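Local structure of glutathione S-transferase (Burkholderia glumae, 4ISD) at residues S4-Y16 / L28-D41. The protein binds glutathione and probably conjugates it to electrophilic substrates. Residues are numbered along the deposited sequence; the frame is centred on the assembly and turned at random.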
loop_
_atom_site.group_PDB
_atom_site.type_symbol
_atom_site.label_atom_id
_atom_site.label_comp_id
_atom_site.label_asym_id
_atom_site.label_seq_id
_atom_site.Cartn_x
_atom_site.Cartn_y
_atom_site.Cartn_z
ATOM N N SER A 4 -7.945 30.793 2.943
ATOM C CA SER A 4 -8.723 29.871 2.126
ATOM C C SER A 4 -7.867 28.690 1.676
ATOM O O SER A 4 -6.827 28.887 1.041
ATOM C CB SER A 4 -9.281 30.596 0.903
ATOM O OG SER A 4 -8.246 30.906 -0.012
ATOM N N GLN A 5 -8.312 27.474 1.999
ATOM C CA GLN A 5 -7.562 26.254 1.685
ATOM C C GLN A 5 -7.312 26.107 0.185
ATOM O O GLN A 5 -8.049 26.668 -0.634
ATOM C CB GLN A 5 -8.293 25.008 2.195
ATOM C CG GLN A 5 -9.552 24.671 1.403
ATOM C CD GLN A 5 -10.178 23.348 1.800
ATOM O OE1 GLN A 5 -10.663 23.179 2.922
ATOM N NE2 GLN A 5 -10.183 22.404 0.874
ATOM N N LYS A 6 -6.271 25.352 -0.166
ATOM C CA LYS A 6 -5.976 25.061 -1.564
ATOM C C LYS A 6 -7.150 24.290 -2.157
ATOM O O LYS A 6 -7.779 23.479 -1.468
ATOM C CB LYS A 6 -4.697 24.225 -1.697
ATOM C CG LYS A 6 -3.507 24.717 -0.886
ATOM C CD LYS A 6 -3.030 26.072 -1.373
ATOM C CE LYS A 6 -1.835 26.569 -0.582
ATOM N NZ LYS A 6 -1.465 27.940 -1.015
ATOM N N PRO A 7 -7.463 24.555 -3.434
ATOM C CA PRO A 7 -8.510 23.817 -4.149
ATOM C C PRO A 7 -8.213 22.324 -4.194
ATOM O O PRO A 7 -7.051 21.934 -4.273
ATOM C CB PRO A 7 -8.463 24.414 -5.559
ATOM C CG PRO A 7 -7.163 25.167 -5.628
ATOM C CD PRO A 7 -6.907 25.645 -4.248
ATOM N N ILE A 8 -9.252 21.500 -4.125
ATOM C CA ILE A 8 -9.084 20.053 -4.100
ATOM C C ILE A 8 -10.074 19.400 -5.068
ATOM O O ILE A 8 -11.245 19.773 -5.119
ATOM C CB ILE A 8 -9.248 19.485 -2.659
ATOM C CG1 ILE A 8 -8.152 20.031 -1.734
ATOM C CG2 ILE A 8 -9.228 17.964 -2.658
ATOM C CD1 ILE A 8 -8.281 19.610 -0.268
ATOM N N THR A 9 -9.588 18.448 -5.863
ATOM C CA THR A 9 -10.451 17.706 -6.775
ATOM C C THR A 9 -10.250 16.215 -6.568
ATOM O O THR A 9 -9.143 15.759 -6.275
ATOM C CB THR A 9 -10.167 18.044 -8.251
ATOM O OG1 THR A 9 -10.331 19.452 -8.471
ATOM C CG2 THR A 9 -11.122 17.287 -9.162
ATOM N N LEU A 10 -11.324 15.451 -6.704
ATOM C CA LEU A 10 -11.233 14.005 -6.562
ATOM C C LEU A 10 -11.785 13.336 -7.819
ATOM O O LEU A 10 -12.877 13.668 -8.294
ATOM C CB LEU A 10 -11.963 13.544 -5.293
ATOM C CG LEU A 10 -11.868 12.079 -4.871
ATOM C CD1 LEU A 10 -10.519 11.773 -4.248
ATOM C CD2 LEU A 10 -12.999 11.720 -3.909
ATOM N N TYR A 11 -10.989 12.428 -8.372
ATOM C CA TYR A 11 -11.348 11.654 -9.553
ATOM C C TYR A 11 -11.820 10.296 -9.065
ATOM O O TYR A 11 -11.118 9.618 -8.307
ATOM C CB TYR A 11 -10.132 11.504 -10.509
ATOM C CG TYR A 11 -9.710 12.819 -11.141
ATOM C CD1 TYR A 11 -8.892 13.715 -10.447
ATOM C CD2 TYR A 11 -10.156 13.181 -12.411
ATOM C CE1 TYR A 11 -8.530 14.936 -10.996
ATOM C CE2 TYR A 11 -9.795 14.399 -12.973
ATOM C CZ TYR A 11 -8.978 15.275 -12.260
ATOM O OH TYR A 11 -8.612 16.497 -12.805
ATOM N N VAL A 12 -13.016 9.910 -9.476
ATOM C CA VAL A 12 -13.591 8.633 -9.055
ATOM C C VAL A 12 -14.174 7.956 -10.287
ATOM O O VAL A 12 -14.293 8.589 -11.336
ATOM C CB VAL A 12 -14.694 8.819 -7.950
ATOM C CG1 VAL A 12 -14.097 9.428 -6.679
ATOM C CG2 VAL A 12 -15.844 9.684 -8.453
ATOM N N GLY A 13 -14.521 6.677 -10.171
ATOM C CA GLY A 13 -15.213 5.992 -11.247
ATOM C C GLY A 13 -16.613 6.571 -11.368
ATOM O O GLY A 13 -17.226 6.914 -10.355
ATOM N N ALA A 14 -17.121 6.680 -12.595
ATOM C CA ALA A 14 -18.424 7.306 -12.830
ATOM C C ALA A 14 -19.574 6.567 -12.152
ATOM O O ALA A 14 -20.660 7.130 -11.981
ATOM C CB ALA A 14 -18.697 7.443 -14.323
ATOM N N ASP A 15 -19.327 5.314 -11.769
ATOM C CA ASP A 15 -20.341 4.462 -11.144
ATOM C C ASP A 15 -20.328 4.477 -9.616
ATOM O O ASP A 15 -21.167 3.842 -8.985
ATOM C CB ASP A 15 -20.209 3.024 -11.640
ATOM C CG ASP A 15 -20.642 2.872 -13.076
ATOM O OD1 ASP A 15 -21.419 3.729 -13.550
ATOM O OD2 ASP A 15 -20.212 1.896 -13.728
ATOM N N TYR A 16 -19.368 5.189 -9.033
ATOM C CA TYR A 16 -19.259 5.311 -7.579
ATOM C C TYR A 16 -19.193 3.955 -6.879
ATOM O O TYR A 16 -19.592 3.810 -5.723
ATOM C CB TYR A 16 -20.407 6.164 -7.028
ATOM C CG TYR A 16 -20.272 7.633 -7.367
ATOM C CD1 TYR A 16 -20.606 8.110 -8.627
ATOM C CD2 TYR A 16 -19.806 8.546 -6.422
ATOM C CE1 TYR A 16 -20.486 9.452 -8.938
ATOM C CE2 TYR A 16 -19.680 9.894 -6.727
ATOM C CZ TYR A 16 -20.020 10.340 -7.985
ATOM O OH TYR A 16 -19.896 11.675 -8.296
ATOM N N LEU A 28 -11.368 12.930 3.071
ATOM C CA LEU A 28 -11.656 14.346 2.863
ATOM C C LEU A 28 -12.819 14.775 3.738
ATOM O O LEU A 28 -12.758 15.802 4.422
ATOM C CB LEU A 28 -11.987 14.618 1.390
ATOM C CG LEU A 28 -10.831 14.492 0.390
ATOM C CD1 LEU A 28 -11.339 14.182 -1.014
ATOM C CD2 LEU A 28 -9.994 15.775 0.378
ATOM N N LYS A 29 -13.875 13.970 3.731
ATOM C CA LYS A 29 -15.066 14.322 4.469
ATOM C C LYS A 29 -14.839 14.326 5.974
ATOM O O LYS A 29 -15.305 15.225 6.657
ATOM C CB LYS A 29 -16.229 13.427 4.066
ATOM C CG LYS A 29 -17.032 14.000 2.918
ATOM C CD LYS A 29 -17.908 15.135 3.416
ATOM C CE LYS A 29 -18.751 15.727 2.298
ATOM N NZ LYS A 29 -17.905 16.236 1.187
ATOM N N GLU A 30 -14.101 13.350 6.492
ATOM C CA GLU A 30 -13.812 13.311 7.929
ATOM C C GLU A 30 -13.126 14.589 8.408
ATOM O O GLU A 30 -13.397 15.066 9.515
ATOM C CB GLU A 30 -12.912 12.125 8.266
ATOM C CG GLU A 30 -13.566 10.786 8.062
ATOM C CD GLU A 30 -14.661 10.506 9.063
ATOM O OE1 GLU A 30 -14.619 11.079 10.180
ATOM O OE2 GLU A 30 -15.558 9.702 8.730
ATOM N N LYS A 31 -12.239 15.127 7.565
ATOM C CA LYS A 31 -11.422 16.280 7.914
ATOM C C LYS A 31 -12.148 17.596 7.696
ATOM O O LYS A 31 -11.645 18.655 8.109
ATOM C CB LYS A 31 -10.139 16.293 7.089
ATOM C CG LYS A 31 -9.275 15.055 7.225
ATOM C CD LYS A 31 -7.904 15.335 6.653
ATOM C CE LYS A 31 -6.797 15.007 7.633
ATOM N NZ LYS A 31 -6.319 13.604 7.507
ATOM N N GLY A 32 -13.312 17.531 7.038
ATOM C CA GLY A 32 -14.149 18.701 6.788
ATOM C C GLY A 32 -13.651 19.605 5.664
ATOM O O GLY A 32 -13.891 20.808 5.673
ATOM N N LEU A 33 -12.961 19.024 4.690
ATOM C CA LEU A 33 -12.358 19.781 3.585
ATOM C C LEU A 33 -13.316 19.997 2.394
ATOM O O LEU A 33 -14.164 19.144 2.100
ATOM C CB LEU A 33 -11.067 19.087 3.100
ATOM C CG LEU A 33 -9.844 19.085 4.029
ATOM C CD1 LEU A 33 -8.823 18.012 3.628
ATOM C CD2 LEU A 33 -9.174 20.457 4.069
ATOM N N ASP A 34 -13.174 21.129 1.703
ATOM C CA ASP A 34 -13.941 21.353 0.482
ATOM C C ASP A 34 -13.263 20.637 -0.697
ATOM O O ASP A 34 -12.025 20.615 -0.784
ATOM C CB ASP A 34 -14.090 22.847 0.191
ATOM C CG ASP A 34 -15.251 23.495 0.948
ATOM O OD1 ASP A 34 -16.154 22.780 1.459
ATOM O OD2 ASP A 34 -15.269 24.745 1.003
ATOM N N PHE A 35 -14.068 20.030 -1.576
ATOM C CA PHE A 35 -13.561 19.441 -2.822
ATOM C C PHE A 35 -14.618 19.258 -3.913
ATOM O O PHE A 35 -15.789 19.035 -3.635
ATOM C CB PHE A 35 -12.824 18.120 -2.577
ATOM C CG PHE A 35 -13.699 16.987 -2.082
ATOM C CD1 PHE A 35 -14.016 16.875 -0.736
ATOM C CD2 PHE A 35 -14.146 15.996 -2.949
ATOM C CE1 PHE A 35 -14.787 15.817 -0.269
ATOM C CE2 PHE A 35 -14.916 14.930 -2.483
ATOM C CZ PHE A 35 -15.232 14.842 -1.145
ATOM N N GLU A 36 -14.187 19.371 -5.163
ATOM C CA GLU A 36 -15.029 19.068 -6.307
ATOM C C GLU A 36 -14.846 17.598 -6.634
ATOM O O GLU A 36 -13.788 17.026 -6.357
ATOM C CB GLU A 36 -14.588 19.899 -7.512
ATOM C CG GLU A 36 -15.611 19.961 -8.627
ATOM C CD GLU A 36 -16.876 20.679 -8.196
ATOM O OE1 GLU A 36 -16.768 21.641 -7.403
ATOM O OE2 GLU A 36 -17.974 20.277 -8.641
ATOM N N ILE A 37 -15.865 16.983 -7.221
ATOM C CA ILE A 37 -15.736 15.616 -7.700
ATOM C C ILE A 37 -15.856 15.576 -9.212
ATOM O O ILE A 37 -16.805 16.132 -9.780
ATOM C CB ILE A 37 -16.777 14.676 -7.069
ATOM C CG1 ILE A 37 -16.380 14.339 -5.636
ATOM C CG2 ILE A 37 -16.885 13.377 -7.856
ATOM C CD1 ILE A 37 -17.567 14.013 -4.749
ATOM N N ARG A 38 -14.869 14.933 -9.840
ATOM C CA ARG A 38 -14.862 14.658 -11.276
ATOM C C ARG A 38 -14.834 13.150 -11.489
ATOM O O ARG A 38 -14.238 12.415 -10.700
ATOM C CB ARG A 38 -13.643 15.295 -11.947
ATOM C CG ARG A 38 -13.621 16.807 -11.854
ATOM C CD ARG A 38 -12.386 17.400 -12.499
ATOM N NE ARG A 38 -12.279 18.833 -12.234
ATOM C CZ ARG A 38 -11.256 19.598 -12.607
ATOM N NH1 ARG A 38 -10.227 19.075 -13.272
ATOM N NH2 ARG A 38 -11.262 20.892 -12.311
ATOM N N THR A 39 -15.469 12.685 -12.560
ATOM C CA THR A 39 -15.634 11.251 -12.754
ATOM C C THR A 39 -14.904 10.723 -13.973
ATOM O O THR A 39 -14.688 11.443 -14.941
ATOM C CB THR A 39 -17.100 10.891 -12.920
ATOM O OG1 THR A 39 -17.585 11.467 -14.135
ATOM C CG2 THR A 39 -17.904 11.421 -11.746
ATOM N N VAL A 40 -14.533 9.448 -13.912
ATOM C CA VAL A 40 -13.880 8.761 -15.023
ATOM C C VAL A 40 -14.711 7.521 -15.402
ATOM O O VAL A 40 -15.051 6.716 -14.539
ATOM C CB VAL A 40 -12.431 8.372 -14.651
ATOM C CG1 VAL A 40 -11.655 7.967 -15.883
ATOM C CG2 VAL A 40 -11.726 9.541 -13.958
ATOM N N ASP A 41 -15.050 7.384 -16.683
ATOM C CA ASP A 41 -15.875 6.275 -17.183
ATOM C C ASP A 41 -15.075 4.963 -17.325
ATOM O O ASP A 41 -13.862 4.944 -17.132
ATOM C CB ASP A 41 -16.468 6.676 -18.544
ATOM C CG ASP A 41 -17.604 5.764 -19.001
ATOM O OD1 ASP A 41 -17.850 4.729 -18.348
ATOM O OD2 ASP A 41 -18.238 6.074 -20.035
#
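Ile-8 O accepts the N-H of Glu-36 (N to O 3.0 Å) and opens a ladder of backbone hydrogen bonds. Five join parallel strands 8-13 and 36-40, and Ala-14, just beyond the first strand, adds a sixth. Leu-10, Val-12, Glu-36, Arg-38 and Val-40 each use both N and O in it: Leu-10 N gives to Glu-36 O, Arg-38 N to Leu-10 O, and Val-12 N to Arg-38 O. Val-12 O then takes Val-40 N at 2.7 Å. In the last bond Ala-14 N lies above the carbonyl plane of Val-40 O, 45° out of it. On the other edge of strand 8-13, Thr-9 and Tyr-11 hydrogen-bond through their backbones to Gln-65 and Thr-63.

Side-chain polar contacts are weaker. Arg-38 runs extended from CG to NE beside the Tyr-11 ring, its guanidinium nearly perpendicular to it (84°). Arg-38 NH1 makes a weak, bent bond to Tyr-11 OH (3.1 Å), while Thr-9 CG2 lies over one guanidinium face. Gln-5 OE1 receives a weak bond from Asp-34 N at 3.5 Å.

The face carrying Leu-10, Val-12 and Ile-37 is largely apolar. Leu-28 CD1 sits 3.6 Å above the centre of the Phe-35 ring and also meets Leu-10. Ile-8 CG2 touches Leu-28 CD2 and Phe-35 CB. Gly-32, with positive phi, ends helix 19-31 in a Schellman motif. Strand, helix and parallel strand form the beta-alpha-beta unit of the thioredoxin-like N-terminal domain of glutathione S-transferases.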